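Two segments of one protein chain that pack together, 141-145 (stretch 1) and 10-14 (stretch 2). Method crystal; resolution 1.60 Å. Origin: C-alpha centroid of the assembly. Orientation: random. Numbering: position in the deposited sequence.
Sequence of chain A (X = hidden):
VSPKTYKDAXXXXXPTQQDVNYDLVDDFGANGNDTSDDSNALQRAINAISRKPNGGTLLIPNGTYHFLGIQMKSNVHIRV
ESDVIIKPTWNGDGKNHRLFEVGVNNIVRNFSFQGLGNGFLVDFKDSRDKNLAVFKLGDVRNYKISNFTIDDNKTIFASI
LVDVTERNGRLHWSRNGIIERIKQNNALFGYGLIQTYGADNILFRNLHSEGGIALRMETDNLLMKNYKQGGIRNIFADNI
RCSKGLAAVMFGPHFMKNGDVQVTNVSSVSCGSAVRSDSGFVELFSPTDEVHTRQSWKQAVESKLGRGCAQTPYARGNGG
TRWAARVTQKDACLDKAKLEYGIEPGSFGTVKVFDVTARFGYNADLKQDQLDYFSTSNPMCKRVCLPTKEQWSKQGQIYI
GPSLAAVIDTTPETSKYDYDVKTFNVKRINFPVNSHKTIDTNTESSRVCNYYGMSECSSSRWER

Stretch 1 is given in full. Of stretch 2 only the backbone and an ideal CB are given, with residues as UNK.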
# COMPACT_ATOMS: atom_id res chain seq x y z
N ARG A 141 14.04 -5.22 11.52
CA ARG A 141 14.38 -6.47 10.84
C ARG A 141 13.86 -7.64 11.64
O ARG A 141 13.83 -7.59 12.87
CB ARG A 141 15.88 -6.61 10.68
CG ARG A 141 16.51 -5.46 9.93
CD ARG A 141 17.98 -5.71 9.69
NE ARG A 141 18.60 -4.51 9.15
CZ ARG A 141 19.89 -4.41 8.84
NH1 ARG A 141 20.70 -5.44 9.00
NH2 ARG A 141 20.35 -3.26 8.37
N ASN A 142 13.47 -8.68 10.91
CA ASN A 142 12.91 -9.91 11.47
C ASN A 142 11.62 -9.58 12.18
O ASN A 142 11.54 -9.55 13.41
CB ASN A 142 13.88 -10.59 12.42
CG ASN A 142 13.45 -12.00 12.74
OD1 ASN A 142 13.00 -12.72 11.85
ND2 ASN A 142 13.57 -12.41 13.99
N TYR A 143 10.59 -9.32 11.39
CA TYR A 143 9.31 -8.95 11.95
C TYR A 143 8.13 -9.61 11.26
O TYR A 143 8.24 -10.11 10.14
CB TYR A 143 9.14 -7.43 11.90
CG TYR A 143 9.06 -6.84 10.51
CD1 TYR A 143 10.21 -6.52 9.79
CD2 TYR A 143 7.82 -6.55 9.93
CE1 TYR A 143 10.13 -5.92 8.53
CE2 TYR A 143 7.73 -5.95 8.68
CZ TYR A 143 8.89 -5.63 7.99
OH TYR A 143 8.77 -5.00 6.78
N LYS A 144 7.00 -9.59 11.95
CA LYS A 144 5.79 -10.17 11.42
C LYS A 144 4.61 -9.35 11.91
O LYS A 144 4.46 -9.12 13.11
CB LYS A 144 5.66 -11.62 11.88
CG LYS A 144 4.47 -12.36 11.29
CD LYS A 144 4.39 -13.78 11.86
CE LYS A 144 3.27 -14.57 11.22
NZ LYS A 144 3.15 -15.92 11.86
N ILE A 145 3.80 -8.87 10.97
CA ILE A 145 2.61 -8.09 11.27
C ILE A 145 1.50 -8.90 10.60
O ILE A 145 1.55 -9.15 9.39
CB ILE A 145 2.72 -6.68 10.68
CG1 ILE A 145 3.83 -5.93 11.43
CG2 ILE A 145 1.39 -5.94 10.82
CD1 ILE A 145 4.18 -4.57 10.84
N UNK A 10 12.37 -17.95 5.79
CA UNK A 10 13.31 -17.21 4.96
C UNK A 10 13.12 -15.72 5.23
O UNK A 10 13.98 -14.90 4.92
CB UNK A 10 13.11 -17.53 3.48
N UNK A 11 11.98 -15.38 5.83
CA UNK A 11 11.65 -13.99 6.10
C UNK A 11 11.60 -13.64 7.58
O UNK A 11 12.16 -12.63 8.01
CB UNK A 11 10.30 -13.66 5.46
N UNK A 12 10.94 -14.49 8.35
CA UNK A 12 10.78 -14.24 9.78
C UNK A 12 11.10 -15.46 10.62
O UNK A 12 10.68 -16.57 10.30
CB UNK A 12 9.35 -13.78 10.08
N UNK A 13 11.85 -15.24 11.69
CA UNK A 13 12.22 -16.31 12.61
C UNK A 13 11.67 -15.94 13.97
O UNK A 13 12.08 -14.94 14.58
CB UNK A 13 13.73 -16.52 12.66
N UNK A 14 10.71 -16.73 14.45
CA UNK A 14 10.09 -16.48 15.74
C UNK A 14 11.01 -16.83 16.89
O UNK A 14 11.94 -17.63 16.75
CB UNK A 14 8.79 -17.27 15.86

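Position 10 lies beyond the reach of stretch 1: nothing there comes within 5.5 Å of its ideal CB, so this contact sets no rule and almost any side chain would do. The deposited residue is Asp10, whose carboxylate finds a hydrogen bond elsewhere in the structure.

Position 11 is only a little more constrained. Its CA-to-CB bond points sideways, and again no atom of stretch 1 approaches the ideal CB within 5.5 Å. Its carbonyl O and Asn142 OD1 are two acceptors with no proton between them, 3.9 Å apart, which a water can bridge by donating to both. Many residues would serve. The choice is Phe11, whose ring leads away from stretch 1; a water donates to both Phe11 O, at 3.2 Å, and Asn142 OD1, at 2.8 Å.

Position 12 is where the side chain counts. The backbone is extended (phi/psi -132/135), and its CA is 5.1 Å from the CA of Asn142, the nearest pairing across the two stretches. CA-to-CB points sideways, with the ideal CB 3.8 Å from Tyr143 O, 4.2 Å from Asn142 OD1 and 4.6 Å from Lys144 CB. Stretch 1 thus offers a stretch of backbone and the aliphatic base of a lysine, whose charged end leads away. A flat aromatic or a long aliphatic chain would suit, and nothing calls for a charge. The deposited residue is Tyr12, with chi1 in t. Its ring lies along stretch 1, with CD1 3.4 Å from Tyr143 C, and Lys144 CB sits over one face, 3.8 Å from the ring centroid and 6° off the normal. This CH-pi contact lets the lysine serve as a hydrocarbon surface while its amine extends elsewhere.

Position 13 is read mainly from its main chain. Asn142 presents a carboxamide, an acceptor and a donor side by side, to an extended residue whose N and O can answer both. The ideal CB is 4.0 Å from Asn142 OD1, and its bond points sideways, so a small or beta-branched residue fits an extended backbone; others would be tolerated, but not proline, since the N-H is needed. Here it is Val13. Val13 N donates to Asn142 OD1 at 2.8 Å, and Asn142 ND2 donates to Val13 O at 3.0 Å. One side chain thereby mimics a strand neighbour, and beyond the need for an N-H, the side chain is left loosely specified.

Position 14 has nothing of stretch 1 within 5.5 Å of its ideal CB. It is Ala14, which makes no contact here.

Stretch 2 (10-14) DFYVA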
# COMPACT_ATOMS: atom_id res chain seq x y z
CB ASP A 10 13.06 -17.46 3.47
CG ASP A 10 13.41 -18.87 3.03
OD1 ASP A 10 14.29 -19.49 3.66
OD2 ASP A 10 12.81 -19.34 2.04
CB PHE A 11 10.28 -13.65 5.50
CG PHE A 11 10.18 -13.94 4.04
CD1 PHE A 11 10.64 -13.03 3.10
CD2 PHE A 11 9.64 -15.15 3.59
CE1 PHE A 11 10.56 -13.29 1.74
CE2 PHE A 11 9.56 -15.43 2.23
CZ PHE A 11 10.02 -14.50 1.30
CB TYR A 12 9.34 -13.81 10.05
CG TYR A 12 9.02 -13.63 11.52
CD1 TYR A 12 9.57 -12.58 12.24
CD2 TYR A 12 8.19 -14.53 12.18
CE1 TYR A 12 9.31 -12.43 13.60
CE2 TYR A 12 7.92 -14.39 13.54
CZ TYR A 12 8.48 -13.34 14.24
OH TYR A 12 8.23 -13.19 15.58
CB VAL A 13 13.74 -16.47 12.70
CG1 VAL A 13 14.09 -17.55 13.73
CG2 VAL A 13 14.29 -16.85 11.33
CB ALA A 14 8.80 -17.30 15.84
O HOH W 1 14.83 -13.14 9.75
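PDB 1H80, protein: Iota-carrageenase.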